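Local coordinates for isoform A of Peptidoglycan-recognition protein LB (Drosophila melanogaster, PDB 7NSZ) that hydrolyses the link between N-acetylmuramoyl and L-amino acid residues of bacterial peptidoglycan, as a zinc-dependent amidase of innate immunity, at residues P147-L152 and W174-H179; A101-Y106 and R155-T160; D57-M62 and M89-R94. The protein carries 1 engineered substitution. One frame throughout, in Å; residues are numbered along the deposited sequence.

Contact 1: P147-L152 and W174-H179; sequences PAYKLL and WPHFTH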
loop_
_atom_site.group_PDB
_atom_site.type_symbol
_atom_site.label_atom_id
_atom_site.label_comp_id
_atom_site.label_asym_id
_atom_site.label_seq_id
_atom_site.Cartn_x
_atom_site.Cartn_y
_atom_site.Cartn_z
ATOM N N PRO A 147 -5.632 -16.050 -4.460
ATOM C CA PRO A 147 -6.451 -15.786 -5.637
ATOM C C PRO A 147 -7.880 -15.328 -5.322
ATOM O O PRO A 147 -8.414 -14.666 -6.142
ATOM C CB PRO A 147 -6.485 -17.125 -6.401
ATOM C CG PRO A 147 -6.059 -18.158 -5.394
ATOM C CD PRO A 147 -5.182 -17.446 -4.378
ATOM N N ALA A 148 -8.379 -15.633 -4.135
ATOM C CA ALA A 148 -9.677 -15.134 -3.621
ATOM C C ALA A 148 -9.486 -14.043 -2.567
ATOM O O ALA A 148 -10.329 -13.905 -1.652
ATOM C CB ALA A 148 -10.466 -16.277 -3.045
ATOM N N TYR A 149 -8.474 -13.198 -2.767
ATOM C CA TYR A 149 -8.223 -12.103 -1.800
ATOM C C TYR A 149 -9.467 -11.223 -1.667
ATOM O O TYR A 149 -10.254 -11.020 -2.612
ATOM C CB TYR A 149 -6.959 -11.328 -2.200
ATOM C CG TYR A 149 -7.110 -10.523 -3.450
ATOM C CD1 TYR A 149 -7.519 -9.204 -3.427
ATOM C CD2 TYR A 149 -6.859 -11.085 -4.699
ATOM C CE1 TYR A 149 -7.734 -8.485 -4.576
ATOM C CE2 TYR A 149 -7.038 -10.356 -5.862
ATOM C CZ TYR A 149 -7.449 -9.040 -5.810
ATOM O OH TYR A 149 -7.646 -8.262 -6.922
ATOM N N LYS A 150 -9.547 -10.594 -0.504
ATOM C CA LYS A 150 -10.522 -9.513 -0.273
ATOM C C LYS A 150 -9.810 -8.169 -0.315
ATOM O O LYS A 150 -8.737 -8.023 0.360
ATOM C CB LYS A 150 -11.264 -9.667 1.043
ATOM C CG LYS A 150 -12.225 -10.847 1.012
ATOM C CD LYS A 150 -12.803 -11.202 2.361
ATOM C CE LYS A 150 -13.655 -12.443 2.274
ATOM N NZ LYS A 150 -12.851 -13.674 2.490
ATOM N N LEU A 151 -10.345 -7.223 -1.049
ATOM C CA LEU A 151 -9.822 -5.854 -1.188
ATOM C C LEU A 151 -10.583 -4.915 -0.253
ATOM O O LEU A 151 -11.855 -4.856 -0.345
ATOM C CB LEU A 151 -9.918 -5.418 -2.665
ATOM C CG LEU A 151 -9.450 -4.001 -2.950
ATOM C CD1 LEU A 151 -7.922 -3.953 -2.942
ATOM C CD2 LEU A 151 -10.004 -3.552 -4.286
ATOM N N LEU A 152 -9.844 -4.138 0.557
ATOM C CA LEU A 152 -10.449 -3.188 1.526
ATOM C C LEU A 152 -9.709 -1.866 1.501
ATOM O O LEU A 152 -8.555 -1.819 1.087
ATOM C CB LEU A 152 -10.333 -3.751 2.947
ATOM C CG LEU A 152 -10.953 -5.094 3.223
ATOM C CD1 LEU A 152 -10.484 -5.606 4.596
ATOM C CD2 LEU A 152 -12.481 -5.030 3.165
ATOM N N TRP A 174 -13.292 -1.925 -7.974
ATOM C CA TRP A 174 -12.296 -2.930 -8.368
ATOM C C TRP A 174 -12.803 -4.334 -8.069
ATOM O O TRP A 174 -13.550 -4.586 -7.118
ATOM C CB TRP A 174 -10.949 -2.697 -7.665
ATOM C CG TRP A 174 -10.236 -1.453 -8.075
ATOM C CD1 TRP A 174 -10.721 -0.436 -8.849
ATOM C CD2 TRP A 174 -8.949 -1.028 -7.622
ATOM N NE1 TRP A 174 -9.795 0.555 -8.946
ATOM C CE2 TRP A 174 -8.688 0.221 -8.215
ATOM C CE3 TRP A 174 -7.948 -1.631 -6.834
ATOM C CZ2 TRP A 174 -7.510 0.934 -7.992
ATOM C CZ3 TRP A 174 -6.785 -0.933 -6.616
ATOM C CH2 TRP A 174 -6.560 0.315 -7.191
ATOM N N PRO A 175 -12.278 -5.317 -8.825
ATOM C CA PRO A 175 -12.452 -6.715 -8.471
ATOM C C PRO A 175 -12.084 -6.967 -7.006
ATOM O O PRO A 175 -11.080 -6.463 -6.489
ATOM C CB PRO A 175 -11.495 -7.507 -9.383
ATOM C CG PRO A 175 -11.074 -6.552 -10.454
ATOM C CD PRO A 175 -11.403 -5.149 -9.993
ATOM N N HIS A 176 -12.854 -7.807 -6.381
ATOM C CA HIS A 176 -12.561 -8.380 -5.046
ATOM C C HIS A 176 -12.884 -7.387 -3.922
ATOM O O HIS A 176 -12.713 -7.775 -2.762
ATOM C CB HIS A 176 -11.102 -8.860 -4.935
ATOM C CG HIS A 176 -10.769 -10.014 -5.820
ATOM N ND1 HIS A 176 -10.437 -11.227 -5.311
ATOM C CD2 HIS A 176 -10.724 -10.126 -7.171
ATOM C CE1 HIS A 176 -10.190 -12.072 -6.331
ATOM N NE2 HIS A 176 -10.369 -11.407 -7.462
ATOM N N PHE A 177 -13.347 -6.188 -4.212
ATOM C CA PHE A 177 -13.776 -5.245 -3.161
ATOM C C PHE A 177 -14.900 -5.881 -2.369
ATOM O O PHE A 177 -15.799 -6.529 -2.958
ATOM C CB PHE A 177 -14.241 -3.937 -3.778
ATOM C CG PHE A 177 -14.706 -2.980 -2.720
ATOM C CD1 PHE A 177 -13.803 -2.276 -1.922
ATOM C CD2 PHE A 177 -16.070 -2.803 -2.500
ATOM C CE1 PHE A 177 -14.257 -1.465 -0.897
ATOM C CE2 PHE A 177 -16.506 -1.974 -1.474
ATOM C CZ PHE A 177 -15.603 -1.281 -0.707
ATOM N N THR A 178 -14.866 -5.723 -1.068
ATOM C CA THR A 178 -15.949 -6.242 -0.229
ATOM C C THR A 178 -16.156 -5.390 1.003
ATOM O O THR A 178 -15.367 -4.493 1.315
ATOM C CB THR A 178 -15.680 -7.693 0.164
ATOM O OG1 THR A 178 -16.853 -8.296 0.721
ATOM C CG2 THR A 178 -14.539 -7.829 1.147
ATOM N N HIS A 179 -17.305 -5.604 1.650
ATOM C CA HIS A 179 -17.632 -5.013 2.964
ATOM C C HIS A 179 -17.559 -6.088 4.039
ATOM O O HIS A 179 -18.103 -7.170 3.879
ATOM C CB HIS A 179 -18.987 -4.304 2.954
ATOM C CG HIS A 179 -18.973 -3.017 2.242
ATOM N ND1 HIS A 179 -18.661 -1.826 2.820
ATOM C CD2 HIS A 179 -19.230 -2.754 0.946
ATOM C CE1 HIS A 179 -18.781 -0.859 1.919
ATOM N NE2 HIS A 179 -19.107 -1.425 0.740
HETATM O O HOH W 1 -8.593 -5.754 -7.161
#
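A single beta bridge between Leu151 and Phe177 joins edge strand 149-153 of the mixed sheet to the irregular chain beyond helix 165-171. Leu151 N gives a nearly straight bond to His176 O (3.0 Å), arriving from above that carbonyl's plane, and Leu151 O takes Thr178 N at 3.2 Å. Upstream, the imidazole of His176 is gripped in two ways. Its ND1 donates to Tyr149 O (2.7 Å), on a lone pair and within 5° of the ring plane, while one face lies on the Tyr149 ring in an offset stack, centroids 3.9 Å apart and planes at 3°. CG of Tyr149 sits between the backbone N and the carbonyl carbon (chi1 69°), next to the carbonyl that His176 bonds. A water joins Tyr149 OH to Pro175 O, 2.7 Å from each. Farther along, Leu151 CD2 rests on Trp174 CB (3.6 Å), and Thr178 CG2 lies against Lys150 CB and CG. The type II turn Trp174-Phe177, with His176 at positive phi, brings the second segment alongside. Both backbone bonds follow the pattern of a parallel bridge, here a short pairing beside edge strand 149-153 of the amidase sheet.

Contact 2: A101-Y106 and R155-T160; sequences AHAPKY and RQVRDT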
loop_
_atom_site.group_PDB
_atom_site.type_symbol
_atom_site.label_atom_id
_atom_site.label_comp_id
_atom_site.label_asym_id
_atom_site.label_seq_id
_atom_site.Cartn_x
_atom_site.Cartn_y
_atom_site.Cartn_z
ATOM N N ALA A 101 2.821 -2.390 9.328
ATOM C CA ALA A 101 2.358 -1.518 10.427
ATOM C C ALA A 101 1.433 -0.481 9.824
ATOM O O ALA A 101 1.568 0.717 10.037
ATOM C CB ALA A 101 3.523 -0.815 11.111
ATOM N N HIS A 102 0.445 -0.973 9.080
ATOM C CA HIS A 102 -0.482 -0.099 8.329
ATOM C C HIS A 102 -1.946 -0.340 8.695
ATOM O O HIS A 102 -2.721 0.547 8.404
ATOM C CB HIS A 102 -0.230 -0.208 6.812
ATOM C CG HIS A 102 -0.515 -1.559 6.257
ATOM N ND1 HIS A 102 -1.768 -1.979 5.833
ATOM C CD2 HIS A 102 0.283 -2.650 6.171
ATOM C CE1 HIS A 102 -1.693 -3.268 5.548
ATOM N NE2 HIS A 102 -0.435 -3.733 5.791
ATOM N N ALA A 103 -2.324 -1.508 9.150
ATOM C CA ALA A 103 -3.756 -1.810 9.348
ATOM C C ALA A 103 -3.878 -2.763 10.525
ATOM O O ALA A 103 -3.689 -3.940 10.382
ATOM C CB ALA A 103 -4.329 -2.422 8.099
ATOM N N PRO A 104 -4.203 -2.215 11.723
ATOM C CA PRO A 104 -4.389 -3.079 12.907
ATOM C C PRO A 104 -5.317 -4.269 12.638
ATOM O O PRO A 104 -6.356 -4.084 12.013
ATOM C CB PRO A 104 -4.979 -2.094 13.933
ATOM C CG PRO A 104 -4.447 -0.734 13.526
ATOM C CD PRO A 104 -4.375 -0.789 11.991
ATOM N N LYS A 105 -4.908 -5.441 13.083
ATOM C CA LYS A 105 -5.618 -6.729 12.963
ATOM C C LYS A 105 -5.403 -7.330 11.574
ATOM O O LYS A 105 -5.754 -8.515 11.406
ATOM C CB LYS A 105 -7.139 -6.614 13.177
ATOM C CG LYS A 105 -7.625 -5.883 14.403
ATOM C CD LYS A 105 -7.303 -6.662 15.599
ATOM C CE LYS A 105 -7.971 -6.128 16.847
ATOM N NZ LYS A 105 -7.756 -7.044 17.978
ATOM N N TYR A 106 -4.757 -6.616 10.635
ATOM C CA TYR A 106 -4.488 -7.165 9.286
ATOM C C TYR A 106 -3.015 -7.187 8.930
ATOM O O TYR A 106 -2.668 -7.565 7.812
ATOM C CB TYR A 106 -5.240 -6.343 8.245
ATOM C CG TYR A 106 -6.730 -6.571 8.310
ATOM C CD1 TYR A 106 -7.533 -5.942 9.249
ATOM C CD2 TYR A 106 -7.331 -7.452 7.440
ATOM C CE1 TYR A 106 -8.899 -6.164 9.300
ATOM C CE2 TYR A 106 -8.680 -7.737 7.498
ATOM C CZ TYR A 106 -9.462 -7.070 8.418
ATOM O OH TYR A 106 -10.810 -7.291 8.444
ATOM N N ARG A 155 -10.132 2.615 5.892
ATOM C CA ARG A 155 -11.301 3.144 6.648
ATOM C C ARG A 155 -12.253 2.001 6.990
ATOM O O ARG A 155 -13.113 2.252 7.864
ATOM C CB ARG A 155 -11.994 4.220 5.826
ATOM C CG ARG A 155 -12.526 3.752 4.492
ATOM C CD ARG A 155 -13.559 4.693 3.870
ATOM N NE ARG A 155 -12.955 5.990 3.635
ATOM C CZ ARG A 155 -13.621 7.070 3.230
ATOM N NH1 ARG A 155 -14.898 6.944 2.912
ATOM N NH2 ARG A 155 -13.029 8.228 3.096
ATOM N N GLN A 156 -12.251 0.842 6.365
ATOM C CA GLN A 156 -13.158 -0.264 6.697
ATOM C C GLN A 156 -12.720 -1.010 7.940
ATOM O O GLN A 156 -13.554 -1.777 8.467
ATOM C CB GLN A 156 -13.263 -1.185 5.490
ATOM C CG GLN A 156 -13.955 -0.492 4.335
ATOM C CD GLN A 156 -13.976 -1.369 3.120
ATOM O OE1 GLN A 156 -13.030 -1.426 2.316
ATOM N NE2 GLN A 156 -15.032 -2.129 2.919
ATOM N N VAL A 157 -11.496 -0.790 8.437
ATOM C CA VAL A 157 -11.009 -1.596 9.596
ATOM C C VAL A 157 -10.591 -0.690 10.765
ATOM O O VAL A 157 -10.215 -1.281 11.789
ATOM C CB VAL A 157 -9.910 -2.578 9.133
ATOM C CG1 VAL A 157 -10.403 -3.375 7.920
ATOM C CG2 VAL A 157 -8.594 -1.911 8.775
ATOM N N ARG A 158 -10.576 0.624 10.574
ATOM C CA ARG A 158 -10.181 1.547 11.660
ATOM C C ARG A 158 -10.863 2.859 11.431
ATOM O O ARG A 158 -11.357 3.177 10.339
ATOM C CB ARG A 158 -8.671 1.800 11.686
ATOM C CG ARG A 158 -7.870 0.637 12.234
ATOM C CD ARG A 158 -8.157 0.359 13.677
ATOM N NE ARG A 158 -8.076 1.541 14.513
ATOM C CZ ARG A 158 -8.583 1.613 15.732
ATOM N NH1 ARG A 158 -9.149 0.540 16.270
ATOM N NH2 ARG A 158 -8.523 2.770 16.368
ATOM N N ASP A 159 -10.900 3.651 12.497
ATOM C CA ASP A 159 -11.521 4.969 12.414
ATOM C C ASP A 159 -10.546 5.910 11.720
ATOM O O ASP A 159 -9.731 6.538 12.400
ATOM C CB ASP A 159 -11.921 5.403 13.817
ATOM C CG ASP A 159 -12.432 6.815 13.909
ATOM O OD1 ASP A 159 -12.995 7.322 12.905
ATOM O OD2 ASP A 159 -12.327 7.360 15.038
ATOM N N THR A 160 -10.611 5.956 10.394
ATOM C CA THR A 160 -9.745 6.821 9.565
ATOM C C THR A 160 -10.503 7.190 8.298
ATOM O O THR A 160 -11.360 6.390 7.912
ATOM C CB THR A 160 -8.442 6.105 9.158
ATOM O OG1 THR A 160 -7.675 7.029 8.426
ATOM C CG2 THR A 160 -8.612 4.891 8.281
HETATM O O HOH W 2 -8.898 -3.251 12.909
#
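Val157 O and Pro104 O are tied together by one water, which donates to both, at 2.6 Å to Val157 O and 2.8 Å to Pro104 O. With its two hydrogens committed to backbone carbonyls, this water is a polar link between two surface loops whose side chains otherwise meet through carbon. Val157 carries most of the apolar contact. Its CG1, anti to the carbonyl carbon, presses on Tyr106 CE1 at 3.5 Å and reaches CZ as well, approaching the ring obliquely. The other branch, CG2, turns to Ala103 CB at 4.3 Å, a looser touch. Beside this pair the pyrrolidine of Pro104 lies across the aliphatic part of Arg158 at about a right angle, with Pro104 CD 3.8 Å from Arg158 CG. The arginine chain bends at chi2 (-65°) and again at chi3, and the first bend puts CD near Pro104 CG and CB. Ala103-Tyr106 forms a type II turn closed by Tyr106 N to Ala103 O (2.9 Å), which brings Pro104 and the Tyr106 ring to the same partner loop. Behind the contact, Leu152 of strand 149-153 touches both Tyr106 and Val157, and Tyr40 meets the Tyr106 ring edge-to-face. Both loops also lead to the metal: His102 ND1 is hydrogen-bonded to His44 NE2, and Thr160 OG1 to Cys162 N, His44 and Cys162 being zinc ligands. The two loops thus meet beside the zinc site of this amidase 2 family enzyme.

Contact 3: D57-M62 and M89-R94; sequences DCMKSM and MIYTGR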
loop_
_atom_site.group_PDB
_atom_site.type_symbol
_atom_site.label_atom_id
_atom_site.label_comp_id
_atom_site.label_asym_id
_atom_site.label_seq_id
_atom_site.Cartn_x
_atom_site.Cartn_y
_atom_site.Cartn_z
ATOM N N ASP A 57 11.158 12.618 -7.249
ATOM C CA ASP A 57 10.261 13.105 -6.179
ATOM C C ASP A 57 9.600 11.910 -5.474
ATOM O O ASP A 57 9.404 11.960 -4.263
ATOM C CB ASP A 57 9.242 14.071 -6.723
ATOM C CG ASP A 57 9.854 15.378 -7.212
ATOM O OD1 ASP A 57 10.976 15.664 -6.798
ATOM O OD2 ASP A 57 9.265 15.955 -8.081
ATOM N N CYS A 58 9.241 10.867 -6.177
ATOM C CA CYS A 58 8.560 9.690 -5.588
ATOM C C CYS A 58 9.566 8.906 -4.744
ATOM O O CYS A 58 9.198 8.449 -3.647
ATOM C CB CYS A 58 7.959 8.790 -6.656
ATOM S SG CYS A 58 6.591 9.551 -7.572
ATOM N N MET A 59 10.826 8.806 -5.159
ATOM C CA MET A 59 11.852 8.172 -4.302
ATOM C C MET A 59 12.030 8.970 -3.000
ATOM O O MET A 59 12.081 8.363 -1.907
ATOM C CB MET A 59 13.190 8.125 -5.044
ATOM C CG MET A 59 13.155 7.219 -6.250
ATOM S SD MET A 59 14.680 7.276 -7.198
ATOM C CE MET A 59 14.504 5.837 -8.275
ATOM N N LYS A 60 12.093 10.294 -3.082
ATOM C CA LYS A 60 12.157 11.156 -1.877
ATOM C C LYS A 60 10.915 10.934 -1.002
ATOM O O LYS A 60 11.020 10.880 0.229
ATOM C CB LYS A 60 12.377 12.618 -2.293
ATOM C CG LYS A 60 12.371 13.628 -1.170
ATOM C CD LYS A 60 13.401 13.389 -0.126
ATOM C CE LYS A 60 13.753 14.673 0.610
ATOM N NZ LYS A 60 12.576 15.370 1.170
ATOM N N SER A 61 9.738 10.789 -1.594
ATOM C CA SER A 61 8.484 10.643 -0.830
ATOM C C SER A 61 8.544 9.322 -0.059
ATOM O O SER A 61 8.074 9.283 1.068
ATOM C CB SER A 61 7.261 10.688 -1.716
ATOM O OG SER A 61 7.117 11.906 -2.419
ATOM N N MET A 62 9.043 8.247 -0.670
ATOM C CA MET A 62 9.221 6.972 0.039
ATOM C C MET A 62 10.178 7.184 1.220
ATOM O O MET A 62 9.880 6.722 2.327
ATOM C CB MET A 62 9.773 5.893 -0.899
ATOM C CG MET A 62 8.765 5.413 -1.942
ATOM S SD MET A 62 7.340 4.555 -1.233
ATOM C CE MET A 62 8.090 3.116 -0.514
ATOM N N MET A 89 5.320 4.179 -11.083
ATOM C CA MET A 89 6.218 3.115 -10.605
ATOM C C MET A 89 5.701 2.565 -9.287
ATOM O O MET A 89 4.981 3.222 -8.503
ATOM C CB MET A 89 7.628 3.678 -10.440
ATOM C CG MET A 89 8.210 4.135 -11.721
ATOM S SD MET A 89 8.436 2.871 -12.999
ATOM C CE MET A 89 7.754 3.818 -14.356
ATOM N N ILE A 90 6.126 1.328 -8.984
ATOM C CA ILE A 90 5.842 0.669 -7.698
ATOM C C ILE A 90 7.136 0.611 -6.905
ATOM O O ILE A 90 8.166 0.211 -7.460
ATOM C CB ILE A 90 5.266 -0.717 -7.928
ATOM C CG1 ILE A 90 4.037 -0.645 -8.816
ATOM C CG2 ILE A 90 4.985 -1.437 -6.591
ATOM C CD1 ILE A 90 3.702 -1.863 -9.518
ATOM N N TYR A 91 7.068 0.970 -5.628
ATOM C CA TYR A 91 8.220 1.040 -4.738
ATOM C C TYR A 91 8.088 -0.035 -3.672
ATOM O O TYR A 91 7.093 -0.042 -2.904
ATOM C CB TYR A 91 8.299 2.439 -4.144
ATOM C CG TYR A 91 8.629 3.502 -5.150
ATOM C CD1 TYR A 91 7.661 4.082 -5.961
ATOM C CD2 TYR A 91 9.941 3.845 -5.357
ATOM C CE1 TYR A 91 7.990 4.998 -6.952
ATOM C CE2 TYR A 91 10.298 4.751 -6.340
ATOM C CZ TYR A 91 9.314 5.362 -7.117
ATOM O OH TYR A 91 9.676 6.241 -8.102
ATOM N N THR A 92 9.070 -0.906 -3.510
ATOM C CA THR A 92 9.063 -1.936 -2.476
ATOM C C THR A 92 9.169 -1.246 -1.134
ATOM O O THR A 92 10.131 -0.504 -0.866
ATOM C CB THR A 92 10.190 -2.943 -2.643
ATOM O OG1 THR A 92 10.035 -3.518 -3.951
ATOM C CG2 THR A 92 10.141 -4.045 -1.602
ATOM N N GLY A 93 8.212 -1.514 -0.236
ATOM C CA GLY A 93 8.262 -1.156 1.185
ATOM C C GLY A 93 8.725 -2.356 1.992
ATOM O O GLY A 93 9.807 -2.900 1.710
ATOM N N ARG A 94 7.912 -2.831 2.911
ATOM C CA ARG A 94 8.260 -4.088 3.614
ATOM C C ARG A 94 8.218 -5.270 2.676
ATOM O O ARG A 94 8.880 -6.285 2.979
ATOM C CB ARG A 94 7.325 -4.308 4.789
ATOM C CG ARG A 94 7.405 -3.201 5.812
ATOM C CD ARG A 94 6.874 -3.554 7.177
ATOM N NE ARG A 94 6.791 -2.399 8.032
ATOM C CZ ARG A 94 6.677 -2.417 9.344
ATOM N NH1 ARG A 94 6.378 -3.563 9.949
ATOM N NH2 ARG A 94 6.788 -1.293 9.998
#
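Cys58, Met59 and Met62 of helix 55-72 pack on Tyr91 of strand 90-92, a helix-on-sheet layer of the amidase fold in which the local axes run 10.1 Å apart and 35° from parallel. Cys58 comes first: its CB touches Tyr91 OH at 3.4 Å and lies close to CZ, while its SG is held in the disulfide to Cys52. The phenol oxygen is hydrogen-bonded to Asp87 OD1, so the tip of the ring has a polar partner next to this apolar one. Met59 follows, its extended chain crossing the tyrosine at about a right angle, with CG 3.8 Å from Tyr91 CE2. One turn on, Met62 N bonds to Cys58 O, and the Met62 side chain takes the other end of the tyrosine. Its CG lies 3.7 Å from Tyr91 CG, and SD stands 5.2 Å from the ring centroid, 47° off the normal, an oblique Met-aromatic contact. An alanine in place of Tyr91 would probably open a gap beside Cys58 CB and Met59 CG and leave Asp87 OD1 without its phenol partner. The methionine bends at both chi2 and chi3 (-65° each); the second bend turns its methyl group back over the strand, where CE lies 3.7 Å from Tyr91 CB and 4.2 Å from Thr92 O.

Overall arrangement
The centres of contacts 1 and 2 lie about 16 Å apart: Gln156 NE2 reaches Thr178 O at 2.9 Å, a probable hydrogen bond, and Leu152 CD1 packs on Val157 CG1. Contact 3 lies across the chain's centre from both, about 24 Å from contact 1 and 21 Å from contact 2, centre to centre. It reaches the same sheet as contact 1, and touches contact 2 (Arg94 NH2 to Ala101 CB, 3.5 Å). The zinc ion, held by His44, His154 and Cys162, is about 7 Å from the side chain of Ala103, 10 Å from that of Leu152 and 13 Å from that of Met62. Met62 lies about 6 Å from the engineered Phe80, side chain to side chain.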